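Local coordinates for protein NADP-dependent 2-hydroxyacid dehydrogenase (Rhizobium etli, PDB 4XCV) that probably catalyses the reversible reduction of 2-oxoacids to 2-hydroxyacids, with NADPH, which it binds, as the hydride donor, at residues V245-D259 / P271-A285. Numbering follows the deposited sequence.
With NDP (NADPH dihydro-nicotinamide-adenine-dinucleotide phosphate), chain B.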
loop_
_atom_site.group_PDB
_atom_site.type_symbol
_atom_site.label_atom_id
_atom_site.label_comp_id
_atom_site.label_asym_id
_atom_site.label_seq_id
_atom_site.Cartn_x
_atom_site.Cartn_y
_atom_site.Cartn_z
ATOM N N VAL A 245 -14.463 -5.373 -19.248
ATOM C CA VAL A 245 -15.772 -5.680 -18.719
ATOM C C VAL A 245 -16.107 -7.174 -18.932
ATOM O O VAL A 245 -16.526 -7.859 -18.011
ATOM C CB VAL A 245 -16.856 -4.793 -19.357
ATOM C CG1 VAL A 245 -18.259 -5.161 -18.881
ATOM C CG2 VAL A 245 -16.597 -3.319 -19.060
ATOM N N SER A 246 -15.956 -7.671 -20.152
ATOM C CA SER A 246 -16.259 -9.068 -20.426
ATOM C C SER A 246 -15.393 -10.013 -19.621
ATOM O O SER A 246 -15.874 -11.025 -19.138
ATOM C CB SER A 246 -16.125 -9.340 -21.928
ATOM O OG SER A 246 -17.148 -8.650 -22.660
ATOM N N ALA A 247 -14.106 -9.676 -19.511
ATOM C CA ALA A 247 -13.159 -10.553 -18.791
ATOM C C ALA A 247 -13.506 -10.629 -17.311
ATOM O O ALA A 247 -13.414 -11.724 -16.699
ATOM C CB ALA A 247 -11.730 -10.087 -19.003
ATOM N N VAL A 248 -13.912 -9.507 -16.703
ATOM C CA VAL A 248 -14.317 -9.557 -15.298
ATOM C C VAL A 248 -15.616 -10.327 -15.136
ATOM O O VAL A 248 -15.746 -11.155 -14.254
ATOM C CB VAL A 248 -14.436 -8.151 -14.677
ATOM C CG1 VAL A 248 -15.023 -8.223 -13.286
ATOM C CG2 VAL A 248 -13.072 -7.500 -14.619
ATOM N N ARG A 249 -16.587 -10.099 -16.006
ATOM C CA ARG A 249 -17.850 -10.797 -15.878
ATOM C C ARG A 249 -17.683 -12.289 -16.074
ATOM O O ARG A 249 -18.397 -13.088 -15.432
ATOM C CB ARG A 249 -18.831 -10.267 -16.910
ATOM C CG ARG A 249 -19.313 -8.879 -16.609
ATOM C CD ARG A 249 -20.132 -8.362 -17.775
ATOM N NE ARG A 249 -21.211 -9.247 -18.179
ATOM C CZ ARG A 249 -22.446 -9.260 -17.665
ATOM N NH1 ARG A 249 -22.767 -8.479 -16.643
ATOM N NH2 ARG A 249 -23.347 -10.087 -18.156
ATOM N N GLU A 250 -16.824 -12.716 -16.983
ATOM C CA GLU A 250 -16.679 -14.123 -17.209
ATOM C C GLU A 250 -15.681 -14.823 -16.306
ATOM O O GLU A 250 -15.563 -16.051 -16.330
ATOM C CB GLU A 250 -16.537 -14.452 -18.689
ATOM C CG GLU A 250 -15.305 -14.103 -19.453
ATOM C CD GLU A 250 -15.566 -14.401 -20.935
ATOM O OE1 GLU A 250 -16.002 -13.496 -21.675
ATOM O OE2 GLU A 250 -15.416 -15.569 -21.342
ATOM N N GLY A 251 -14.967 -14.039 -15.502
ATOM C CA GLY A 251 -14.022 -14.606 -14.540
ATOM C C GLY A 251 -12.621 -14.778 -15.083
ATOM O O GLY A 251 -11.759 -15.350 -14.402
ATOM N N THR A 252 -12.354 -14.321 -16.298
ATOM C CA THR A 252 -10.968 -14.293 -16.808
ATOM C C THR A 252 -10.092 -13.361 -15.953
ATOM O O THR A 252 -8.947 -13.694 -15.621
ATOM C CB THR A 252 -10.949 -13.908 -18.284
ATOM O OG1 THR A 252 -11.706 -14.878 -19.036
ATOM C CG2 THR A 252 -9.519 -13.841 -18.855
ATOM N N LEU A 253 -10.644 -12.199 -15.589
ATOM C CA LEU A 253 -9.988 -11.307 -14.645
ATOM C C LEU A 253 -10.746 -11.364 -13.349
ATOM O O LEU A 253 -11.996 -11.352 -13.333
ATOM C CB LEU A 253 -9.977 -9.868 -15.140
ATOM C CG LEU A 253 -9.072 -9.573 -16.336
ATOM C CD1 LEU A 253 -9.272 -8.134 -16.787
ATOM C CD2 LEU A 253 -7.612 -9.811 -16.018
ATOM N N GLY A 254 -9.986 -11.457 -12.259
ATOM C CA GLY A 254 -10.564 -11.371 -10.924
ATOM C C GLY A 254 -10.905 -9.948 -10.511
ATOM O O GLY A 254 -11.774 -9.762 -9.652
ATOM N N GLY A 255 -10.330 -8.959 -11.176
ATOM C CA GLY A 255 -10.585 -7.574 -10.873
ATOM C C GLY A 255 -9.624 -6.709 -11.663
ATOM O O GLY A 255 -8.848 -7.176 -12.515
ATOM N N ALA A 256 -9.708 -5.420 -11.377
ATOM C CA ALA A 256 -8.880 -4.433 -12.084
ATOM C C ALA A 256 -8.740 -3.190 -11.255
ATOM O O ALA A 256 -9.551 -2.892 -10.392
ATOM C CB ALA A 256 -9.472 -4.095 -13.450
ATOM N N SER A 257 -7.691 -2.422 -11.547
ATOM C CA SER A 257 -7.563 -1.056 -11.064
ATOM C C SER A 257 -7.157 -0.199 -12.227
ATOM O O SER A 257 -6.169 -0.487 -12.912
ATOM C CB SER A 257 -6.495 -0.923 -9.978
ATOM O OG SER A 257 -6.879 -1.646 -8.823
ATOM N N LEU A 258 -7.903 0.890 -12.449
ATOM C CA LEU A 258 -7.692 1.734 -13.605
ATOM C C LEU A 258 -7.645 3.186 -13.239
ATOM O O LEU A 258 -8.563 3.676 -12.585
ATOM C CB LEU A 258 -8.834 1.513 -14.610
ATOM C CG LEU A 258 -9.051 0.078 -15.092
ATOM C CD1 LEU A 258 -10.364 -0.084 -15.837
ATOM C CD2 LEU A 258 -7.924 -0.444 -15.966
ATOM N N ASP A 259 -6.587 3.878 -13.655
ATOM C CA ASP A 259 -6.505 5.323 -13.512
ATOM C C ASP A 259 -6.709 6.054 -14.822
ATOM O O ASP A 259 -6.839 7.295 -14.831
ATOM C CB ASP A 259 -5.108 5.732 -13.011
ATOM C CG ASP A 259 -5.018 7.180 -12.624
ATOM O OD1 ASP A 259 -5.768 7.655 -11.735
ATOM O OD2 ASP A 259 -4.140 7.897 -13.160
ATOM N N PRO A 271 -19.868 0.407 -17.751
ATOM C CA PRO A 271 -20.069 -0.681 -16.789
ATOM C C PRO A 271 -18.958 -0.768 -15.755
ATOM O O PRO A 271 -19.112 -1.433 -14.712
ATOM C CB PRO A 271 -20.074 -1.946 -17.681
ATOM C CG PRO A 271 -20.432 -1.472 -19.041
ATOM C CD PRO A 271 -19.806 -0.084 -19.139
ATOM N N LEU A 272 -17.818 -0.149 -16.042
ATOM C CA LEU A 272 -16.684 -0.257 -15.109
ATOM C C LEU A 272 -16.994 0.269 -13.718
ATOM O O LEU A 272 -16.446 -0.243 -12.724
ATOM C CB LEU A 272 -15.464 0.461 -15.688
ATOM C CG LEU A 272 -14.845 -0.122 -16.959
ATOM C CD1 LEU A 272 -13.821 0.830 -17.531
ATOM C CD2 LEU A 272 -14.259 -1.503 -16.683
ATOM N N TRP A 273 -17.760 1.359 -13.626
ATOM C CA TRP A 273 -18.002 1.953 -12.338
ATOM C C TRP A 273 -18.507 1.007 -11.274
ATOM O O TRP A 273 -18.093 1.090 -10.121
ATOM C CB TRP A 273 -18.984 3.112 -12.446
ATOM C CG TRP A 273 -18.593 4.281 -13.292
ATOM C CD1 TRP A 273 -19.036 4.567 -14.559
ATOM C CD2 TRP A 273 -17.801 5.387 -12.905
ATOM N NE1 TRP A 273 -18.535 5.745 -14.983
ATOM C CE2 TRP A 273 -17.752 6.274 -13.988
ATOM C CE3 TRP A 273 -17.082 5.702 -11.751
ATOM C CZ2 TRP A 273 -17.054 7.481 -13.934
ATOM C CZ3 TRP A 273 -16.379 6.886 -11.713
ATOM C CH2 TRP A 273 -16.368 7.751 -12.802
ATOM N N GLU A 274 -19.407 0.094 -11.635
ATOM C CA GLU A 274 -20.069 -0.748 -10.666
ATOM C C GLU A 274 -19.638 -2.203 -10.768
ATOM O O GLU A 274 -20.228 -3.051 -10.116
ATOM C CB GLU A 274 -21.590 -0.600 -10.799
ATOM C CG GLU A 274 -22.098 0.775 -10.359
ATOM C CD GLU A 274 -23.601 0.820 -10.177
ATOM O OE1 GLU A 274 -24.137 0.118 -9.301
ATOM O OE2 GLU A 274 -24.278 1.579 -10.886
ATOM N N LEU A 275 -18.622 -2.505 -11.548
ATOM C CA LEU A 275 -18.134 -3.873 -11.710
ATOM C C LEU A 275 -17.448 -4.344 -10.427
ATOM O O LEU A 275 -16.660 -3.613 -9.866
ATOM C CB LEU A 275 -17.141 -3.829 -12.854
ATOM C CG LEU A 275 -16.772 -5.047 -13.650
ATOM C CD1 LEU A 275 -17.973 -5.834 -14.131
ATOM C CD2 LEU A 275 -16.010 -4.459 -14.817
ATOM N N GLU A 276 -17.738 -5.559 -9.979
ATOM C CA GLU A 276 -17.175 -6.069 -8.748
ATOM C C GLU A 276 -15.654 -6.163 -8.880
ATOM O O GLU A 276 -15.110 -6.616 -9.890
ATOM C CB GLU A 276 -17.761 -7.456 -8.429
ATOM C CG GLU A 276 -19.264 -7.414 -8.180
ATOM C CD GLU A 276 -20.083 -7.732 -9.423
ATOM O OE1 GLU A 276 -19.692 -7.343 -10.568
ATOM O OE2 GLU A 276 -21.173 -8.374 -9.245
ATOM N N ASN A 277 -14.969 -5.772 -7.814
ATOM C CA ASN A 277 -13.494 -5.906 -7.756
ATOM C C ASN A 277 -12.766 -4.974 -8.736
ATOM O O ASN A 277 -11.631 -5.272 -9.121
ATOM C CB ASN A 277 -13.017 -7.359 -8.031
ATOM C CG ASN A 277 -13.553 -8.364 -7.045
ATOM O OD1 ASN A 277 -14.162 -9.370 -7.404
ATOM N ND2 ASN A 277 -13.284 -8.115 -5.804
ATOM N N VAL A 278 -13.409 -3.897 -9.149
ATOM C CA VAL A 278 -12.793 -2.915 -10.033
ATOM C C VAL A 278 -12.700 -1.606 -9.278
ATOM O O VAL A 278 -13.695 -1.135 -8.717
ATOM C CB VAL A 278 -13.560 -2.755 -11.330
ATOM C CG1 VAL A 278 -12.999 -1.591 -12.122
ATOM C CG2 VAL A 278 -13.459 -4.047 -12.113
ATOM N N PHE A 279 -11.501 -1.022 -9.233
ATOM C CA PHE A 279 -11.206 0.242 -8.599
ATOM C C PHE A 279 -10.889 1.246 -9.673
ATOM O O PHE A 279 -10.063 1.009 -10.551
ATOM C CB PHE A 279 -9.993 0.105 -7.657
ATOM C CG PHE A 279 -10.200 -0.836 -6.524
ATOM C CD1 PHE A 279 -9.961 -2.171 -6.686
ATOM C CD2 PHE A 279 -10.593 -0.396 -5.275
ATOM C CE1 PHE A 279 -10.148 -3.048 -5.634
ATOM C CE2 PHE A 279 -10.745 -1.277 -4.196
ATOM C CZ PHE A 279 -10.519 -2.604 -4.389
ATOM N N ILE A 280 -11.592 2.390 -9.600
ATOM C CA ILE A 280 -11.413 3.479 -10.580
ATOM C C ILE A 280 -10.874 4.675 -9.856
ATOM O O ILE A 280 -11.405 5.105 -8.844
ATOM C CB ILE A 280 -12.733 3.871 -11.210
ATOM C CG1 ILE A 280 -13.082 2.825 -12.247
ATOM C CG2 ILE A 280 -12.667 5.260 -11.839
ATOM C CD1 ILE A 280 -14.477 2.997 -12.767
ATOM N N THR A 281 -9.804 5.251 -10.394
ATOM C CA THR A 281 -9.389 6.593 -10.001
ATOM C C THR A 281 -9.436 7.452 -11.252
ATOM O O THR A 281 -9.141 7.004 -12.385
ATOM C CB THR A 281 -8.025 6.664 -9.274
ATOM O OG1 THR A 281 -7.034 6.022 -10.073
ATOM C CG2 THR A 281 -8.063 6.031 -7.952
ATOM N N PRO A 282 -9.822 8.735 -11.107
ATOM C CA PRO A 282 -10.153 9.566 -12.276
ATOM C C PRO A 282 -8.899 10.270 -12.813
ATOM O O PRO A 282 -8.819 11.488 -12.853
ATOM C CB PRO A 282 -11.170 10.578 -11.695
ATOM C CG PRO A 282 -10.651 10.749 -10.273
ATOM C CD PRO A 282 -10.262 9.371 -9.845
ATOM N N HIS A 283 -7.931 9.491 -13.280
ATOM C CA HIS A 283 -6.700 10.053 -13.763
ATOM C C HIS A 283 -6.098 11.030 -12.771
ATOM O O HIS A 283 -5.707 12.122 -13.128
ATOM C CB HIS A 283 -6.875 10.633 -15.180
ATOM C CG HIS A 283 -5.592 10.677 -15.969
ATOM N ND1 HIS A 283 -5.534 10.671 -17.344
ATOM C CD2 HIS A 283 -4.293 10.688 -15.553
ATOM C CE1 HIS A 283 -4.279 10.731 -17.745
ATOM N NE2 HIS A 283 -3.502 10.754 -16.668
ATOM N N ASP A 284 -6.027 10.589 -11.497
ATOM C CA ASP A 284 -5.407 11.395 -10.445
ATOM C C ASP A 284 -4.332 10.588 -9.710
ATOM O O ASP A 284 -3.876 11.033 -8.642
ATOM C CB ASP A 284 -6.444 12.033 -9.523
ATOM C CG ASP A 284 -7.196 11.051 -8.635
ATOM O OD1 ASP A 284 -6.864 9.826 -8.698
ATOM O OD2 ASP A 284 -8.054 11.494 -7.814
ATOM N N ALA A 285 -3.852 9.509 -10.307
ATOM C CA ALA A 285 -2.758 8.725 -9.659
ATOM C C ALA A 285 -1.490 9.560 -9.516
ATOM O O ALA A 285 -0.773 9.441 -8.524
ATOM C CB ALA A 285 -2.434 7.500 -10.462
HETATM P PA NDP B . 9.561 5.777 -20.020
HETATM O O1A NDP B . 10.626 6.109 -19.021
HETATM O O2A NDP B . 9.649 6.298 -21.440
HETATM O O5B NDP B . 9.443 4.182 -20.048
HETATM C C5B NDP B . 8.601 3.563 -21.027
HETATM C C4B NDP B . 8.753 2.069 -20.863
HETATM O O4B NDP B . 7.824 1.439 -21.739
HETATM C C3B NDP B . 10.139 1.592 -21.227
HETATM O O3B NDP B . 10.541 0.515 -20.357
HETATM C C2B NDP B . 9.911 1.097 -22.631
HETATM O O2B NDP B . 10.823 0.055 -23.074
HETATM C C1B NDP B . 8.510 0.501 -22.512
HETATM N N9A NDP B . 7.845 0.325 -23.804
HETATM C C8A NDP B . 7.553 1.316 -24.669
HETATM N N7A NDP B . 7.032 0.770 -25.811
HETATM C C5A NDP B . 7.054 -0.585 -25.635
HETATM C C6A NDP B . 6.730 -1.668 -26.452
HETATM N N6A NDP B . 6.206 -1.491 -27.666
HETATM N N1A NDP B . 6.910 -2.900 -25.963
HETATM C C2A NDP B . 7.408 -3.089 -24.722
HETATM N N3A NDP B . 7.756 -2.099 -23.882
HETATM C C4A NDP B . 7.555 -0.861 -24.383
HETATM O O3 NDP B . 8.121 6.228 -19.464
HETATM P PN NDP B . 7.643 6.473 -17.949
HETATM O O1N NDP B . 7.978 5.241 -17.178
HETATM O O2N NDP B . 8.167 7.725 -17.428
HETATM O O5D NDP B . 6.090 6.659 -18.158
HETATM C C5D NDP B . 5.310 5.641 -18.800
HETATM C C4D NDP B . 3.983 6.290 -19.215
HETATM O O4D NDP B . 3.190 6.560 -18.067
HETATM C C3D NDP B . 4.097 7.631 -19.887
HETATM O O3D NDP B . 4.373 7.494 -21.292
HETATM C C2D NDP B . 2.754 8.289 -19.618
HETATM O O2D NDP B . 1.869 8.052 -20.740
HETATM C C1D NDP B . 2.205 7.532 -18.443
HETATM N N1N NDP B . 1.932 8.326 -17.242
HETATM C C2N NDP B . 0.705 8.264 -16.633
HETATM C C3N NDP B . 0.394 9.062 -15.584
HETATM C C7N NDP B . -0.870 8.989 -14.899
HETATM O O7N NDP B . -1.194 9.985 -14.210
HETATM N N7N NDP B . -1.666 7.935 -14.938
HETATM C C4N NDP B . 1.414 9.972 -15.020
HETATM C C5N NDP B . 2.683 9.921 -15.725
HETATM C C6N NDP B . 2.934 9.182 -16.782
HETATM P P2B NDP B . 12.417 0.349 -23.115
HETATM O O1X NDP B . 13.000 -0.812 -23.851
HETATM O O2X NDP B . 12.572 1.673 -23.844
HETATM O O3X NDP B . 12.862 0.495 -21.718
#
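Val245, on helix 241-250, divides its two methyls: CG1 lies against Pro271 CB, and CG2 meets Leu272 CD2 at 3.8 Å. One turn on, Val248 and Leu275 reach toward each other tip to tip, Val248 CG1 closing to 3.6 Å from Leu275 CG in the modelled conformer. A Schellman motif at Gly251 closes the helix; Gly255 CA then passes 3.1 Å from Asn277 O, where a CB would clash, which suits a glycine. Strand 255-258 runs parallel to strand 278-280, the edge strand of this chain's Rossmann-type NAD(P)-binding sheet. Ala256 N donates a hydrogen bond to Asn277 O, and Ala256 O, at the edge of the Phe279 ring, accepts one from Phe279 N. Ser257 OG passes 3.8 Å from Phe279 CB but is hydrogen-bonded to Gln110 and His114. Leu258 N donates to Phe279 O (2.9 Å), and the Leu258 and Leu272 side chains cross at about a right angle, CD1 to CD1 at 4.0 Å, on the face opposite Ser257. With CG anti to N (chi1 -171°), Asp259 OD1 accepts hydrogen bonds from Thr281 OG1 on its anti side (2.7 Å) and Asp284 N on its syn side, while OD2 accepts one from N7N of NADPH at 3.0 Å, nearly linear (171°). With an alanine here, the nicotinamide carboxamide of NADPH would probably turn more freely, and Thr281 OG1 and Asp284 N would lose this acceptor.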